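Local atomic coordinates of putative nucleoprotein (Infectious salmon anemia virus, PDB entry 4EWC), a protein that encapsidates the negative-strand viral RNA, shielding it from nucleases and forming the ribonucleoprotein that serves as template for transcription and replication. Residues K266-P277 / T443-F454; M308-L318 / C376-T387. All coordinates share one frame; numbering follows the deposited sequence.

Contact 1 (K266-P277 / T443-F454); sequences KSVLSADQLFAP and TCVAVSMVATAF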
loop_
_atom_site.group_PDB
_atom_site.type_symbol
_atom_site.label_atom_id
_atom_site.label_comp_id
_atom_site.label_asym_id
_atom_site.label_seq_id
_atom_site.Cartn_x
_atom_site.Cartn_y
_atom_site.Cartn_z
ATOM N N LYS A 266 4.589 -0.043 -26.787
ATOM C CA LYS A 266 4.518 -0.631 -25.452
ATOM C C LYS A 266 3.971 0.352 -24.416
ATOM O O LYS A 266 3.161 -0.006 -23.562
ATOM C CB LYS A 266 5.853 -1.209 -24.973
ATOM C CG LYS A 266 5.765 -1.916 -23.612
ATOM C CD LYS A 266 7.090 -2.552 -23.164
ATOM C CE LYS A 266 6.973 -3.286 -21.810
ATOM N NZ LYS A 266 6.093 -4.475 -21.880
ATOM N N SER A 267 4.388 1.606 -24.503
ATOM C CA SER A 267 3.934 2.600 -23.542
ATOM C C SER A 267 2.469 2.981 -23.782
ATOM O O SER A 267 1.658 2.969 -22.863
ATOM C CB SER A 267 4.832 3.811 -23.578
ATOM O OG SER A 267 6.107 3.510 -23.085
ATOM N N VAL A 268 2.134 3.289 -25.027
ATOM C CA VAL A 268 0.812 3.814 -25.367
ATOM C C VAL A 268 -0.277 2.784 -25.107
ATOM O O VAL A 268 -1.362 3.104 -24.590
ATOM C CB VAL A 268 0.757 4.243 -26.855
ATOM C CG1 VAL A 268 -0.651 4.197 -27.399
ATOM C CG2 VAL A 268 1.366 5.610 -27.028
ATOM N N LEU A 269 0.035 1.533 -25.443
ATOM C CA LEU A 269 -0.940 0.461 -25.366
ATOM C C LEU A 269 -1.085 -0.118 -23.963
ATOM O O LEU A 269 -2.032 -0.847 -23.704
ATOM C CB LEU A 269 -0.563 -0.663 -26.322
ATOM C CG LEU A 269 -0.622 -0.313 -27.792
ATOM C CD1 LEU A 269 -0.252 -1.540 -28.592
ATOM C CD2 LEU A 269 -1.989 0.204 -28.177
ATOM N N SER A 270 -0.154 0.185 -23.063
ATOM C CA SER A 270 -0.201 -0.424 -21.737
ATOM C C SER A 270 -1.412 0.044 -20.915
ATOM O O SER A 270 -1.832 -0.625 -19.975
ATOM C CB SER A 270 1.123 -0.244 -20.971
ATOM O OG SER A 270 1.432 1.119 -20.765
ATOM N N ALA A 271 -2.006 1.167 -21.303
ATOM C CA ALA A 271 -3.191 1.666 -20.617
ATOM C C ALA A 271 -4.388 0.786 -20.918
ATOM O O ALA A 271 -5.277 0.635 -20.080
ATOM C CB ALA A 271 -3.476 3.109 -20.995
ATOM N N ASP A 272 -4.416 0.186 -22.102
ATOM C CA ASP A 272 -5.483 -0.760 -22.430
ATOM C C ASP A 272 -5.452 -1.982 -21.548
ATOM O O ASP A 272 -6.497 -2.531 -21.200
ATOM C CB ASP A 272 -5.408 -1.199 -23.883
ATOM C CG ASP A 272 -5.365 -0.023 -24.840
ATOM O OD1 ASP A 272 -5.707 1.121 -24.433
ATOM O OD2 ASP A 272 -4.986 -0.250 -26.015
ATOM N N GLN A 273 -4.258 -2.430 -21.188
ATOM C CA GLN A 273 -4.172 -3.610 -20.339
ATOM C C GLN A 273 -4.619 -3.304 -18.925
ATOM O O GLN A 273 -4.839 -4.212 -18.141
ATOM C CB GLN A 273 -2.772 -4.209 -20.367
ATOM C CG GLN A 273 -2.630 -5.271 -21.401
ATOM C CD GLN A 273 -1.256 -5.867 -21.387
ATOM O OE1 GLN A 273 -0.298 -5.250 -21.851
ATOM N NE2 GLN A 273 -1.136 -7.066 -20.824
ATOM N N LEU A 274 -4.744 -2.022 -18.599
ATOM C CA LEU A 274 -5.397 -1.644 -17.351
ATOM C C LEU A 274 -6.864 -2.077 -17.432
ATOM O O LEU A 274 -7.415 -2.661 -16.494
ATOM C CB LEU A 274 -5.286 -0.148 -17.116
ATOM C CG LEU A 274 -5.939 0.405 -15.859
ATOM C CD1 LEU A 274 -5.624 -0.474 -14.698
ATOM C CD2 LEU A 274 -5.422 1.805 -15.598
ATOM N N PHE A 275 -7.485 -1.822 -18.576
ATOM C CA PHE A 275 -8.895 -2.140 -18.745
ATOM C C PHE A 275 -9.163 -3.577 -19.123
ATOM O O PHE A 275 -10.178 -4.140 -18.718
ATOM C CB PHE A 275 -9.574 -1.161 -19.711
ATOM C CG PHE A 275 -9.668 0.219 -19.159
ATOM C CD1 PHE A 275 -10.608 0.514 -18.198
ATOM C CD2 PHE A 275 -8.774 1.203 -19.549
ATOM C CE1 PHE A 275 -10.689 1.766 -17.658
ATOM C CE2 PHE A 275 -8.836 2.456 -19.014
ATOM C CZ PHE A 275 -9.809 2.743 -18.064
ATOM N N ALA A 276 -8.267 -4.177 -19.892
ATOM C CA ALA A 276 -8.412 -5.597 -20.224
ATOM C C ALA A 276 -7.049 -6.304 -20.214
ATOM O O ALA A 276 -6.425 -6.468 -21.255
ATOM C CB ALA A 276 -9.128 -5.765 -21.571
ATOM N N PRO A 277 -6.589 -6.700 -19.017
ATOM C CA PRO A 277 -5.268 -7.267 -18.724
ATOM C C PRO A 277 -4.907 -8.449 -19.601
ATOM O O PRO A 277 -3.726 -8.652 -19.893
ATOM C CB PRO A 277 -5.407 -7.767 -17.283
ATOM C CG PRO A 277 -6.485 -7.016 -16.723
ATOM C CD PRO A 277 -7.407 -6.589 -17.801
ATOM N N THR A 443 -4.044 7.463 -13.446
ATOM C CA THR A 443 -3.642 6.059 -13.440
ATOM C C THR A 443 -3.205 5.600 -14.841
ATOM O O THR A 443 -2.293 4.796 -14.974
ATOM C CB THR A 443 -4.766 5.134 -12.880
ATOM O OG1 THR A 443 -5.104 5.517 -11.540
ATOM C CG2 THR A 443 -4.323 3.696 -12.853
ATOM N N CYS A 444 -3.853 6.118 -15.875
ATOM C CA CYS A 444 -3.551 5.738 -17.247
ATOM C C CYS A 444 -2.204 6.287 -17.713
ATOM O O CYS A 444 -1.506 5.682 -18.535
ATOM C CB CYS A 444 -4.658 6.234 -18.171
ATOM S SG CYS A 444 -6.094 5.211 -18.069
ATOM N N VAL A 445 -1.872 7.455 -17.180
ATOM C CA VAL A 445 -0.620 8.107 -17.414
ATOM C C VAL A 445 0.486 7.329 -16.701
ATOM O O VAL A 445 1.515 7.017 -17.303
ATOM C CB VAL A 445 -0.689 9.573 -16.906
ATOM C CG1 VAL A 445 0.714 10.191 -16.705
ATOM C CG2 VAL A 445 -1.512 10.413 -17.861
ATOM N N ALA A 446 0.263 7.033 -15.419
ATOM C CA ALA A 446 1.215 6.308 -14.602
ATOM C C ALA A 446 1.586 5.006 -15.280
ATOM O O ALA A 446 2.769 4.695 -15.468
ATOM C CB ALA A 446 0.629 6.024 -13.234
ATOM N N VAL A 447 0.560 4.246 -15.645
ATOM C CA VAL A 447 0.754 2.960 -16.291
ATOM C C VAL A 447 1.599 3.069 -17.591
ATOM O O VAL A 447 2.498 2.277 -17.802
ATOM C CB VAL A 447 -0.595 2.221 -16.465
ATOM C CG1 VAL A 447 -0.564 1.232 -17.626
ATOM C CG2 VAL A 447 -0.969 1.531 -15.165
ATOM N N SER A 448 1.348 4.059 -18.433
ATOM C CA SER A 448 2.180 4.230 -19.612
ATOM C C SER A 448 3.627 4.669 -19.296
ATOM O O SER A 448 4.606 4.213 -19.943
ATOM C CB SER A 448 1.521 5.157 -20.619
ATOM O OG SER A 448 0.393 4.500 -21.202
HETATM N N MSE A 449 3.776 5.521 -18.287
HETATM C CA MSE A 449 5.117 5.923 -17.872
HETATM C C MSE A 449 6.018 4.742 -17.494
HETATM O O MSE A 449 7.199 4.730 -17.829
HETATM C CB MSE A 449 5.082 6.981 -16.783
HETATM C CG MSE A 449 4.664 8.339 -17.320
HETATM SE SE MSE A 449 4.777 9.694 -15.916
HETATM C CE MSE A 449 6.671 10.061 -16.262
ATOM N N VAL A 450 5.455 3.749 -16.814
ATOM C CA VAL A 450 6.213 2.572 -16.454
ATOM C C VAL A 450 5.972 1.459 -17.455
ATOM O O VAL A 450 6.526 0.356 -17.323
ATOM C CB VAL A 450 5.897 2.118 -15.029
ATOM C CG1 VAL A 450 6.256 3.241 -14.049
ATOM C CG2 VAL A 450 4.413 1.677 -14.913
ATOM N N ALA A 451 5.165 1.775 -18.471
ATOM C CA ALA A 451 4.915 0.865 -19.598
ATOM C C ALA A 451 4.465 -0.534 -19.187
ATOM O O ALA A 451 4.878 -1.521 -19.794
ATOM C CB ALA A 451 6.158 0.761 -20.482
ATOM N N THR A 452 3.623 -0.617 -18.163
ATOM C CA THR A 452 3.095 -1.918 -17.736
ATOM C C THR A 452 1.893 -1.820 -16.816
ATOM O O THR A 452 1.914 -1.098 -15.827
ATOM C CB THR A 452 4.180 -2.815 -17.067
ATOM O OG1 THR A 452 3.626 -4.114 -16.814
ATOM C CG2 THR A 452 4.739 -2.183 -15.761
ATOM N N ALA A 453 0.840 -2.564 -17.130
ATOM C CA ALA A 453 -0.322 -2.604 -16.232
ATOM C C ALA A 453 -0.046 -3.421 -14.971
ATOM O O ALA A 453 -0.857 -3.431 -14.056
ATOM C CB ALA A 453 -1.569 -3.131 -16.955
ATOM N N PHE A 454 1.093 -4.095 -14.912
ATOM C CA PHE A 454 1.311 -5.056 -13.841
ATOM C C PHE A 454 2.276 -4.568 -12.795
ATOM O O PHE A 454 2.793 -5.355 -11.995
ATOM C CB PHE A 454 1.731 -6.408 -14.429
ATOM C CG PHE A 454 0.788 -6.894 -15.478
ATOM C CD1 PHE A 454 -0.536 -7.155 -15.152
ATOM C CD2 PHE A 454 1.183 -7.013 -16.796
ATOM C CE1 PHE A 454 -1.422 -7.560 -16.106
ATOM C CE2 PHE A 454 0.276 -7.421 -17.763
ATOM C CZ PHE A 454 -1.024 -7.697 -17.411
HETATM O O HOH W 1 3.440 -3.457 -21.510
HETATM O O HOH W 2 7.173 4.724 -20.977
HETATM O O HOH W 3 1.148 -3.775 -19.824
#

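Contact 2 (M308-L318 / C376-T387); sequences MRNCGGVALDL and CTSFLIDPPRTT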
loop_
_atom_site.group_PDB
_atom_site.type_symbol
_atom_site.label_atom_id
_atom_site.label_comp_id
_atom_site.label_asym_id
_atom_site.label_seq_id
_atom_site.Cartn_x
_atom_site.Cartn_y
_atom_site.Cartn_z
HETATM N N MSE A 308 11.806 -6.507 -31.256
HETATM C CA MSE A 308 12.017 -6.223 -29.846
HETATM C C MSE A 308 11.205 -7.164 -28.969
HETATM O O MSE A 308 10.396 -6.730 -28.125
HETATM C CB MSE A 308 11.673 -4.772 -29.548
HETATM C CG MSE A 308 12.592 -3.794 -30.225
HETATM SE SE MSE A 308 14.336 -3.769 -29.339
HETATM C CE MSE A 308 13.844 -2.629 -27.836
ATOM N N ARG A 309 11.443 -8.456 -29.187
ATOM C CA ARG A 309 10.728 -9.529 -28.513
ATOM C C ARG A 309 10.465 -9.269 -27.031
ATOM O O ARG A 309 9.346 -9.417 -26.584
ATOM C CB ARG A 309 11.449 -10.863 -28.714
ATOM C CG ARG A 309 11.200 -11.495 -30.075
ATOM C CD ARG A 309 9.760 -11.948 -30.185
ATOM N NE ARG A 309 9.196 -11.750 -31.524
ATOM C CZ ARG A 309 7.890 -11.783 -31.800
ATOM N NH1 ARG A 309 7.005 -12.018 -30.828
ATOM N NH2 ARG A 309 7.470 -11.586 -33.045
ATOM N N ASN A 310 11.481 -8.849 -26.287
ATOM C CA ASN A 310 11.339 -8.654 -24.844
ATOM C C ASN A 310 10.443 -7.478 -24.405
ATOM O O ASN A 310 10.296 -7.242 -23.208
ATOM C CB ASN A 310 12.705 -8.543 -24.151
ATOM C CG ASN A 310 13.631 -9.736 -24.431
ATOM O OD1 ASN A 310 13.182 -10.842 -24.691
ATOM N ND2 ASN A 310 14.935 -9.499 -24.358
ATOM N N CYS A 311 9.873 -6.725 -25.346
ATOM C CA CYS A 311 8.835 -5.744 -24.992
ATOM C C CYS A 311 7.501 -6.468 -24.757
ATOM O O CYS A 311 6.529 -5.888 -24.243
ATOM C CB CYS A 311 8.651 -4.725 -26.114
ATOM S SG CYS A 311 10.010 -3.575 -26.343
ATOM N N GLY A 312 7.495 -7.749 -25.128
ATOM C CA GLY A 312 6.285 -8.509 -25.313
ATOM C C GLY A 312 5.775 -9.388 -24.194
ATOM O O GLY A 312 4.614 -9.783 -24.228
ATOM N N GLY A 313 6.586 -9.737 -23.207
ATOM C CA GLY A 313 6.037 -10.526 -22.101
ATOM C C GLY A 313 6.011 -12.027 -22.384
ATOM O O GLY A 313 5.420 -12.477 -23.367
ATOM N N VAL A 314 6.637 -12.793 -21.496
ATOM C CA VAL A 314 6.974 -14.185 -21.756
ATOM C C VAL A 314 5.791 -15.122 -22.085
ATOM O O VAL A 314 5.970 -16.115 -22.799
ATOM C CB VAL A 314 7.916 -14.755 -20.634
ATOM C CG1 VAL A 314 7.137 -15.153 -19.402
ATOM C CG2 VAL A 314 8.792 -15.876 -21.155
ATOM N N ALA A 315 4.590 -14.777 -21.611
ATOM C CA ALA A 315 3.389 -15.582 -21.864
ATOM C C ALA A 315 3.146 -15.865 -23.347
ATOM O O ALA A 315 2.556 -16.884 -23.711
ATOM C CB ALA A 315 2.151 -14.949 -21.241
ATOM N N LEU A 316 3.598 -14.960 -24.201
ATOM C CA LEU A 316 3.427 -15.123 -25.635
ATOM C C LEU A 316 4.193 -16.330 -26.144
ATOM O O LEU A 316 3.668 -17.109 -26.945
ATOM C CB LEU A 316 3.883 -13.860 -26.375
ATOM C CG LEU A 316 3.081 -12.580 -26.136
ATOM C CD1 LEU A 316 3.669 -11.472 -26.965
ATOM C CD2 LEU A 316 1.600 -12.771 -26.469
ATOM N N ASP A 317 5.431 -16.485 -25.672
ATOM C CA ASP A 317 6.279 -17.603 -26.092
ATOM C C ASP A 317 5.786 -18.919 -25.523
ATOM O O ASP A 317 5.869 -19.930 -26.181
ATOM C CB ASP A 317 7.718 -17.415 -25.617
ATOM C CG ASP A 317 8.380 -16.194 -26.202
ATOM O OD1 ASP A 317 8.114 -15.848 -27.374
ATOM O OD2 ASP A 317 9.176 -15.575 -25.473
ATOM N N LEU A 318 5.290 -18.889 -24.291
ATOM C CA LEU A 318 4.942 -20.103 -23.588
ATOM C C LEU A 318 3.684 -20.680 -24.193
ATOM O O LEU A 318 3.544 -21.895 -24.335
ATOM C CB LEU A 318 4.736 -19.842 -22.093
ATOM C CG LEU A 318 5.890 -19.201 -21.314
ATOM C CD1 LEU A 318 5.458 -18.822 -19.913
ATOM C CD2 LEU A 318 7.081 -20.116 -21.274
ATOM N N CYS A 376 6.089 -21.129 -15.350
ATOM C CA CYS A 376 5.213 -19.982 -15.233
ATOM C C CYS A 376 5.253 -19.379 -13.844
ATOM O O CYS A 376 5.408 -18.153 -13.705
ATOM C CB CYS A 376 3.778 -20.373 -15.590
ATOM S SG CYS A 376 3.573 -20.790 -17.305
ATOM N N THR A 377 5.113 -20.231 -12.826
ATOM C CA THR A 377 5.124 -19.766 -11.439
ATOM C C THR A 377 6.457 -19.102 -11.109
ATOM O O THR A 377 6.487 -18.070 -10.439
ATOM C CB THR A 377 4.889 -20.908 -10.446
ATOM O OG1 THR A 377 3.581 -21.449 -10.652
ATOM C CG2 THR A 377 5.005 -20.405 -9.017
ATOM N N SER A 378 7.550 -19.688 -11.594
ATOM C CA SER A 378 8.865 -19.140 -11.346
ATOM C C SER A 378 8.967 -17.740 -11.933
ATOM O O SER A 378 9.591 -16.848 -11.355
ATOM C CB SER A 378 9.965 -20.049 -11.919
ATOM O OG SER A 378 10.012 -20.008 -13.337
ATOM N N PHE A 379 8.324 -17.557 -13.076
ATOM C CA PHE A 379 8.338 -16.283 -13.768
ATOM C C PHE A 379 7.621 -15.195 -12.972
ATOM O O PHE A 379 7.938 -14.027 -13.110
ATOM C CB PHE A 379 7.763 -16.446 -15.170
ATOM C CG PHE A 379 8.796 -16.800 -16.186
ATOM C CD1 PHE A 379 9.984 -16.073 -16.251
ATOM C CD2 PHE A 379 8.607 -17.853 -17.068
ATOM C CE1 PHE A 379 10.962 -16.384 -17.193
ATOM C CE2 PHE A 379 9.586 -18.179 -18.006
ATOM C CZ PHE A 379 10.774 -17.447 -18.064
ATOM N N LEU A 380 6.676 -15.591 -12.128
ATOM C CA LEU A 380 6.061 -14.666 -11.190
ATOM C C LEU A 380 7.020 -14.279 -10.071
ATOM O O LEU A 380 6.965 -13.170 -9.563
ATOM C CB LEU A 380 4.817 -15.280 -10.553
ATOM C CG LEU A 380 3.693 -15.785 -11.437
ATOM C CD1 LEU A 380 2.561 -16.177 -10.517
ATOM C CD2 LEU A 380 3.246 -14.741 -12.466
ATOM N N ILE A 381 7.862 -15.217 -9.663
ATOM C CA ILE A 381 8.904 -14.929 -8.692
ATOM C C ILE A 381 10.084 -14.115 -9.286
ATOM O O ILE A 381 10.547 -13.138 -8.687
ATOM C CB ILE A 381 9.458 -16.233 -8.084
ATOM C CG1 ILE A 381 8.354 -16.998 -7.348
ATOM C CG2 ILE A 381 10.644 -15.946 -7.144
ATOM C CD1 ILE A 381 8.702 -18.472 -7.120
ATOM N N ASP A 382 10.574 -14.539 -10.449
ATOM C CA ASP A 382 11.702 -13.903 -11.105
ATOM C C ASP A 382 11.380 -13.563 -12.554
ATOM O O ASP A 382 11.590 -14.398 -13.430
ATOM C CB ASP A 382 12.900 -14.846 -11.109
ATOM C CG ASP A 382 13.623 -14.892 -9.777
ATOM O OD1 ASP A 382 14.170 -13.836 -9.372
ATOM O OD2 ASP A 382 13.666 -15.988 -9.147
ATOM N N PRO A 383 10.887 -12.337 -12.813
ATOM C CA PRO A 383 10.421 -11.927 -14.152
ATOM C C PRO A 383 11.419 -12.235 -15.277
ATOM O O PRO A 383 12.630 -12.206 -15.050
ATOM C CB PRO A 383 10.248 -10.400 -14.022
ATOM C CG PRO A 383 10.100 -10.146 -12.572
ATOM C CD PRO A 383 10.818 -11.242 -11.829
ATOM N N PRO A 384 10.914 -12.511 -16.488
ATOM C CA PRO A 384 11.771 -12.703 -17.670
ATOM C C PRO A 384 12.447 -11.396 -18.075
ATOM O O PRO A 384 12.057 -10.341 -17.565
ATOM C CB PRO A 384 10.772 -13.119 -18.754
ATOM C CG PRO A 384 9.482 -12.451 -18.333
ATOM C CD PRO A 384 9.479 -12.495 -16.829
ATOM N N ARG A 385 13.421 -11.449 -18.980
ATOM C CA ARG A 385 14.084 -10.222 -19.438
ATOM C C ARG A 385 13.086 -9.319 -20.130
ATOM O O ARG A 385 12.423 -9.724 -21.079
ATOM C CB ARG A 385 15.236 -10.531 -20.388
ATOM C CG ARG A 385 16.368 -11.280 -19.747
ATOM C CD ARG A 385 17.440 -11.643 -20.755
ATOM N NE ARG A 385 18.376 -12.587 -20.167
ATOM C CZ ARG A 385 19.390 -12.227 -19.387
ATOM N NH1 ARG A 385 19.589 -10.940 -19.113
ATOM N NH2 ARG A 385 20.205 -13.150 -18.882
ATOM N N THR A 386 12.983 -8.092 -19.649
ATOM C CA THR A 386 11.987 -7.168 -20.159
ATOM C C THR A 386 12.645 -5.893 -20.662
ATOM O O THR A 386 13.422 -5.270 -19.959
ATOM C CB THR A 386 10.974 -6.786 -19.067
ATOM O OG1 THR A 386 10.461 -7.974 -18.470
ATOM C CG2 THR A 386 9.826 -5.984 -19.657
ATOM N N THR A 387 12.318 -5.509 -21.879
ATOM C CA THR A 387 12.779 -4.250 -22.400
ATOM C C THR A 387 11.580 -3.309 -22.524
ATOM O O THR A 387 10.457 -3.778 -22.619
ATOM C CB THR A 387 13.544 -4.426 -23.743
ATOM O OG1 THR A 387 13.896 -3.144 -24.259
ATOM C CG2 THR A 387 12.701 -5.097 -24.755
#

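Contact 1 (K266-P277 / T443-F454)
S448 and S270 grip the carbonyl of S267 from opposite faces of its plane: S448 OG donates across the contact to S267 O at 2.6 Å, and S270 OG, from the same segment as the carbonyl, donates from the other face at 2.8 Å. S270 can do this because chi1 of 61° sets its hydroxyl between its own N and carbonyl carbon; beyond the bond, the oxygen rests on S448 CA. The helix carrying S448 stops just there. A451, with positive phi, is the C-prime residue of a Schellman motif, and K266 runs alongside it, with a water joining K266 NZ to A451 O; the ammonium also pairs with E296. After the turn, A453 CB sits against Q273 CB, 3.8 Å away. The Q273 and F454 side chains cross at about a right angle, amide and ring planes 78° apart, with NE2 at the ring edge, 3.4 Å from F454 CE2. NE2 donates nearly straight to P277 O, while Q273 OE1 takes the backbone N-H of G297 and a water shared with A453 N. On helix 438-449, T443 CG2 meets L274 CD2 crosswise at 3.5 Å, and C444 SG approaches the F275 ring obliquely. F454 also makes backbone hydrogen bonds with the second subunit.

Contact 2 (M308-L318 / C376-T387)
N310 and T387 hold the two backbones together through one cross-segment hydrogen bond, T387 N to N310 O at 3.0 Å, the N-H nearly straight but arriving well above the carbonyl plane. T387 then lays its methyl over the peptide that follows N310: chi1 of 176° puts OG1 anti to the backbone N and CG2 between N and the carbonyl carbon, facing C311, 3.3 Å from C311 N and 3.5 Å from C311 SG. The terminal methyl of selenomethionine M308 crosses T387 at about a right angle, with CE 3.6 Å from T387 OG1. N310 CB rests on R385 O, and the two side chains run side by side, pointing the same way; the end of the R385 side chain leads away, and its NE bonds to G345 O. Both segments fall in the helical-bundle family region of this nucleoprotein, and here the start of helix 315-326 is packed against the last turns of helix 369-381 and the P383-P384 chain leaving it. V314 touches both P384 and F379: its CB is 3.6 Å from P384 CG, while CG1 sits over one face of the F379 ring, 4.0 Å from the centroid in a CH-pi contact. One turn on, L318 CD1 reaches C376 SG at 3.8 Å. T377, L380, P383 and T386 pack against the second subunit.

How the contacts relate
Contact 2 is nested along the chain inside the loop that contact 1 closes, and their centres lie about 17 Å apart. Contact 1 is deeply buried, its centre about 5 Å from the centre of the chain, whereas contact 2 is partly buried, about 13 Å out. Contact 1 mixes hydroxyls, an amide and bridging waters around a helix end with some apolar packing; contact 2 has apolar packing at its helical end and a backbone bond between loops at the other. K266 joins them, its NZ probably hydrogen-bonded to C311 O at 2.8 Å. Helix 253-269, which supplies K266, also packs on M308 and C311. Both contacts touch the second subunit.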